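Local coordinates for branched-chain amino acid aminotransferase (Thermoproteus uzoniensis, PDB 5CE8), which catalyses the pyridoxal 5'-phosphate-dependent transfer of amino groups, acting on branched-chain L-amino acids with 2-oxoglutarate as acceptor and also on R-amines, at the interface of chains A and B and the interface of chains A and C. Residues are numbered along the deposited sequence; one frame, centred on the assembly and turned at random. Chains: chain A/B/C, Branched-chain amino acid aminotransferase.

Contact 1: the interface of chains A and B. Residues chain A 27-29, 109, 127; chain B 29, 31, 36.
A:Val29 and B:Val29 pair through their backbones in an antiparallel beta bridge on the two-fold axis of the A-B interface. Each backbone N donates to the carbonyl O of the other valine. The bond from A:Val29 N to B:Val29 O is 2.8 Å long, with 151° at the hydrogen. A further backbone bond joins B:Val31 N to A:Ala27 O at 3.0 Å. It continues the pairing just past the strands, from the residue before strand 28-30 of chain A to the one after strand 28-30 of chain B.

Packing is tight in two places. On one side of the bridge the two valine side chains run side by side and point the same way, and A:Val29 CG1 lies 3.7 Å from B:Val29 CG1. Chi1 of 60° places each CG1 between the backbone N and the carbonyl carbon, facing its twin. B:Leu36 CD2 packs against A:Val29 CG1. Next to the end of the bridge B:Val31, the residue with most surface hidden here, fits between A:Ala27, A:Tyr109 and A:Ala127. Its CG2 meets A:Ala127 CB at 3.7 Å. Its side chain crosses A:Tyr109 at about a right angle.

The looser part is at A:Lys28, which loses little surface to chain B. Its CB and CG pass the B:Val29 carbonyl, and the chain bends at chi2 (-145°) and carries NZ away from the bridge. In the B:Val31 pocket, CG1 touches the phenol end of A:Tyr109, 3.6 Å from OH.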
# COMPACT_ATOMS: atom_id res chain seq x y z
N ALA A 27 -41.88 9.64 12.08
CA ALA A 27 -40.79 8.64 12.02
C ALA A 27 -39.47 9.44 11.98
O ALA A 27 -38.90 9.67 10.94
CB ALA A 27 -40.94 7.67 10.85
N LYS A 28 -39.10 9.97 13.14
CA LYS A 28 -37.93 10.87 13.29
C LYS A 28 -37.04 10.43 14.41
O LYS A 28 -37.48 9.80 15.39
CB LYS A 28 -38.40 12.26 13.59
CG LYS A 28 -39.34 12.80 12.52
CD LYS A 28 -39.24 14.27 12.23
CE LYS A 28 -39.87 14.53 10.87
NZ LYS A 28 -39.62 15.92 10.37
N VAL A 29 -35.82 10.92 14.40
CA VAL A 29 -34.84 10.52 15.42
C VAL A 29 -34.12 11.77 15.90
O VAL A 29 -33.89 12.68 15.09
CB VAL A 29 -33.86 9.51 14.86
CG1 VAL A 29 -33.07 10.10 13.66
CG2 VAL A 29 -32.91 9.02 15.96
N TYR A 109 -30.83 2.03 13.86
CA TYR A 109 -30.07 3.21 14.38
C TYR A 109 -30.42 3.46 15.85
O TYR A 109 -31.38 2.90 16.36
CB TYR A 109 -30.44 4.47 13.56
CG TYR A 109 -31.89 4.74 13.74
CD1 TYR A 109 -32.83 4.06 12.98
CD2 TYR A 109 -32.34 5.48 14.81
CE1 TYR A 109 -34.22 4.23 13.19
CE2 TYR A 109 -33.72 5.68 15.01
CZ TYR A 109 -34.68 5.03 14.22
OH TYR A 109 -36.08 5.15 14.48
N ALA A 127 -36.73 1.34 11.90
CA ALA A 127 -37.85 1.95 11.13
C ALA A 127 -37.84 1.35 9.75
O ALA A 127 -36.72 1.05 9.16
CB ALA A 127 -37.69 3.45 11.06
N VAL B 29 -35.04 14.38 13.23
CA VAL B 29 -34.89 14.38 11.76
C VAL B 29 -35.47 13.08 11.23
O VAL B 29 -35.36 12.04 11.91
CB VAL B 29 -33.43 14.51 11.37
CG1 VAL B 29 -32.58 13.34 11.94
CG2 VAL B 29 -33.30 14.61 9.85
N VAL B 31 -36.19 9.71 9.62
CA VAL B 31 -35.29 8.51 9.59
C VAL B 31 -34.91 8.12 8.17
O VAL B 31 -34.12 7.24 7.96
CB VAL B 31 -35.86 7.29 10.29
CG1 VAL B 31 -36.08 7.58 11.80
CG2 VAL B 31 -37.16 6.79 9.60
N LEU B 36 -28.82 10.32 7.90
CA LEU B 36 -28.91 9.19 8.74
C LEU B 36 -28.52 7.87 8.08
O LEU B 36 -27.78 7.08 8.64
CB LEU B 36 -30.28 9.04 9.27
CG LEU B 36 -30.54 7.94 10.29
CD1 LEU B 36 -29.71 8.18 11.51
CD2 LEU B 36 -32.00 7.83 10.67

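Contact 2: the interface of chains A and B. Residues chain A 40, 74, 117, 119; chain B 168, 171-172, 175.
B:Ile171 reaches from its helix into a groove of A:Phe40, A:Leu117 and A:Val119, and its branches spread over the three, with A:Phe40 touched by both CD1 and CG2. The side chain crosses A:Phe40 at about a right angle. Its CD1 lies beside the start of the phenyl group, 3.6 Å from A:Phe40 CB, while CG2 approaches CE1 further along the ring. With chi1 at -72°, CG1 is anti to the carbonyl carbon and CG2 anti to the backbone N, which splays the two branches along the ring.

CG2 also meets A:Val119 CG2 at 3.5 Å, again with side chains near perpendicular. The A:Leu117 side chain crosses at a slant, with CD2 4.1 Å from B:Ile171 CG1. The A:Leu117 carbonyl O lies 3.7 Å from B:Ile171 CG1.

The A:Phe40 ring is flanked within its own chain. A:Val119 CG2 sits 3.4 Å above one face near the rim, and A:Ile74 CD1 lies over the opposite face, also near the rim. B:Leu168 crosses the phenyl side chain and brings CD1 to 3.7 Å from A:Phe40 CD1. B:Met172 bends at chi2 and chi3, which turns its CE toward A:Ile74 O.

The chain B residues all lie on helix 167-179 and pack against loop residues of chain A and the end of its helix 60-74.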
# COMPACT_ATOMS: atom_id res chain seq x y z
N PHE A 40 -23.26 5.37 12.74
CA PHE A 40 -23.40 4.10 13.35
C PHE A 40 -24.85 3.58 13.25
O PHE A 40 -25.74 3.82 14.16
CB PHE A 40 -23.01 4.21 14.79
CG PHE A 40 -22.84 2.87 15.43
CD1 PHE A 40 -21.72 2.11 15.16
CD2 PHE A 40 -23.74 2.39 16.38
CE1 PHE A 40 -21.53 0.87 15.80
CE2 PHE A 40 -23.59 1.09 16.97
CZ PHE A 40 -22.48 0.33 16.66
N ILE A 74 -21.04 -4.64 13.00
CA ILE A 74 -20.67 -3.29 13.52
C ILE A 74 -20.82 -3.21 15.04
O ILE A 74 -20.39 -2.25 15.60
CB ILE A 74 -21.39 -2.08 12.79
CG1 ILE A 74 -22.92 -1.93 13.07
CG2 ILE A 74 -21.05 -2.10 11.32
CD1 ILE A 74 -23.44 -0.51 12.90
N LEU A 117 -18.50 8.31 21.84
CA LEU A 117 -18.32 7.22 20.89
C LEU A 117 -18.48 5.82 21.43
O LEU A 117 -18.38 4.86 20.65
CB LEU A 117 -16.94 7.30 20.22
CG LEU A 117 -16.62 8.61 19.58
CD1 LEU A 117 -15.12 8.64 19.34
CD2 LEU A 117 -17.48 8.78 18.36
N VAL A 119 -20.60 3.25 22.10
CA VAL A 119 -21.98 2.86 21.78
C VAL A 119 -22.34 1.47 22.34
O VAL A 119 -23.49 1.00 22.22
CB VAL A 119 -22.27 3.04 20.27
CG1 VAL A 119 -22.15 4.50 19.91
CG2 VAL A 119 -21.37 2.19 19.39
N LEU B 168 -17.78 6.01 12.16
CA LEU B 168 -17.93 4.60 12.27
C LEU B 168 -16.56 3.89 12.52
O LEU B 168 -16.38 3.02 13.44
CB LEU B 168 -18.70 4.04 11.05
CG LEU B 168 -18.72 2.46 10.96
CD1 LEU B 168 -19.59 1.98 12.09
CD2 LEU B 168 -19.33 1.78 9.76
N ILE B 171 -15.67 4.82 16.07
CA ILE B 171 -16.38 3.96 16.98
C ILE B 171 -15.74 2.56 17.02
O ILE B 171 -15.51 1.99 18.08
CB ILE B 171 -17.85 3.83 16.63
CG1 ILE B 171 -18.58 5.12 16.96
CG2 ILE B 171 -18.48 2.70 17.40
CD1 ILE B 171 -19.94 5.20 16.44
N MET B 172 -15.48 2.00 15.86
CA MET B 172 -14.72 0.72 15.81
C MET B 172 -13.51 0.80 16.73
O MET B 172 -13.33 -0.04 17.62
CB MET B 172 -14.22 0.35 14.39
CG MET B 172 -15.22 0.04 13.34
SD MET B 172 -16.40 -1.26 13.63
CE MET B 172 -17.66 -0.34 14.54
N VAL B 175 -14.44 1.34 20.64
CA VAL B 175 -15.02 0.15 21.24
C VAL B 175 -13.99 -0.93 21.40
O VAL B 175 -13.96 -1.59 22.43
CB VAL B 175 -16.23 -0.34 20.43
CG1 VAL B 175 -16.67 -1.81 20.79
CG2 VAL B 175 -17.36 0.68 20.58

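Contact 3: the interface of chains A and C. Residues chain A 245-247; chain C 73, 154, 158-160.
A:Glu247 is the main contact residue on chain A, and its carboxylate is held by direct hydrogen bonds at both oxygens. The hydroxyl of C:Thr154 donates from OG1 to A:Glu247 OE1 at 2.8 Å, on the syn side and 20° out of the carboxylate plane. The backbone N of C:Met160 donates to A:Glu247 OE2 at 3.0 Å. That bond is nearly straight (165° at the hydrogen) and uses the anti lone pair. The two bonds together should fix the rotation of the carboxylate.

Water adds a second link. Water 1 lies 2.8 Å from A:Glu247 OE1 and also bonds C:Thr154 O, so it bridges the chains. Water 2 lies by A:Arg246 N, but its very short distance to C:Thr154 OG1 makes that link doubtful.

The apolar contacts use the aliphatic part of the glutamate. A bend at chi2 (100°) lets CB and CG lie along C:Met160 and C:Pro158 while the carboxylate still reaches its donors. A:Glu247 CB packs on C:Met160 CB at 3.5 Å, and CG lies 3.6 Å from C:Pro158 CB. The glutamate and proline side chains cross at about a right angle. C:Ile73 CG2 closes on the same CG.

A sulfur-to-hydroxyl contact stands apart: C:Met160 SD lies 3.4 Å from A:Thr245 OG1.

The patch joins the start of helix 246-250 to a loop of chain C and the end of its helix 60-74, and may hold neighbouring subunits together in the deposited hexamer.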
# COMPACT_ATOMS: atom_id res chain seq x y z
N THR A 245 -9.57 -5.87 -13.42
CA THR A 245 -8.86 -4.62 -13.56
C THR A 245 -9.68 -3.60 -14.42
O THR A 245 -10.57 -3.94 -15.13
CB THR A 245 -7.55 -4.83 -14.23
OG1 THR A 245 -7.83 -5.37 -15.50
CG2 THR A 245 -6.73 -5.81 -13.46
N ARG A 246 -9.27 -2.36 -14.34
CA ARG A 246 -9.68 -1.39 -15.26
C ARG A 246 -9.52 -1.77 -16.78
O ARG A 246 -10.45 -1.62 -17.51
CB ARG A 246 -8.95 -0.17 -14.87
CG ARG A 246 -8.98 1.05 -15.77
CD ARG A 246 -8.01 2.00 -15.03
NE ARG A 246 -8.59 3.21 -15.27
CZ ARG A 246 -8.73 4.23 -14.49
NH1 ARG A 246 -8.06 4.45 -13.35
NH2 ARG A 246 -9.51 5.12 -15.08
N GLU A 247 -8.37 -2.28 -17.16
CA GLU A 247 -8.13 -2.86 -18.50
C GLU A 247 -9.14 -3.91 -18.98
O GLU A 247 -9.61 -3.82 -20.09
CB GLU A 247 -6.66 -3.39 -18.65
CG GLU A 247 -5.61 -2.31 -18.27
CD GLU A 247 -5.12 -2.57 -16.91
OE1 GLU A 247 -5.85 -2.20 -15.96
OE2 GLU A 247 -4.04 -3.16 -16.84
N ILE C 73 -7.59 0.36 -25.01
CA ILE C 73 -7.31 0.49 -23.64
C ILE C 73 -6.59 1.84 -23.43
O ILE C 73 -6.90 2.51 -22.46
CB ILE C 73 -6.44 -0.69 -23.08
CG1 ILE C 73 -7.23 -2.02 -23.01
CG2 ILE C 73 -5.83 -0.31 -21.76
CD1 ILE C 73 -6.36 -3.27 -22.81
N THR C 154 -1.46 -1.12 -12.39
CA THR C 154 -2.73 -0.83 -12.99
C THR C 154 -3.37 0.55 -12.56
O THR C 154 -3.96 1.25 -13.39
CB THR C 154 -3.68 -2.04 -12.81
OG1 THR C 154 -4.93 -1.74 -13.36
CG2 THR C 154 -4.00 -2.30 -11.40
N PRO C 158 -2.20 1.36 -17.75
CA PRO C 158 -2.94 0.17 -18.16
C PRO C 158 -2.05 -0.92 -18.68
O PRO C 158 -1.92 -1.11 -19.90
CB PRO C 158 -3.86 0.70 -19.23
CG PRO C 158 -3.11 1.77 -19.85
CD PRO C 158 -2.12 2.33 -18.83
N VAL C 159 -1.46 -1.64 -17.73
CA VAL C 159 -0.41 -2.55 -18.00
C VAL C 159 -0.86 -3.77 -18.89
O VAL C 159 -0.05 -4.30 -19.62
CB VAL C 159 0.42 -2.97 -16.72
CG1 VAL C 159 1.25 -1.81 -16.14
CG2 VAL C 159 -0.44 -3.61 -15.64
N MET C 160 -2.15 -4.11 -18.93
CA MET C 160 -2.63 -5.13 -19.82
C MET C 160 -2.56 -4.63 -21.29
O MET C 160 -2.66 -5.47 -22.15
CB MET C 160 -4.07 -5.56 -19.51
CG MET C 160 -4.12 -6.29 -18.13
SD MET C 160 -5.68 -6.94 -17.57
CE MET C 160 -5.77 -8.26 -18.79
O HOH W 1 -5.41 0.55 -15.69
O HOH W 2 -7.10 -1.09 -12.44

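Contact 1 and contact 2 belong to one two-fold A-B interface, and the centres of their C-alpha atoms are about 18 Å apart. They share no residue; one rests on a strand bridge, the other on helix packing. Contact 3 uses a different surface of chain A, about 43 Å from contact 1 and 37 Å from contact 2 between C-alpha centres. Helix 60-74 serves both kinds of interface, through A:Ile74 in contact 2 and C:Ile73 in contact 3. Chain A thus meets two neighbours at once, consistent with the deposited assembly of six copies; whether the A-C contact forms in solution the structure alone does not show.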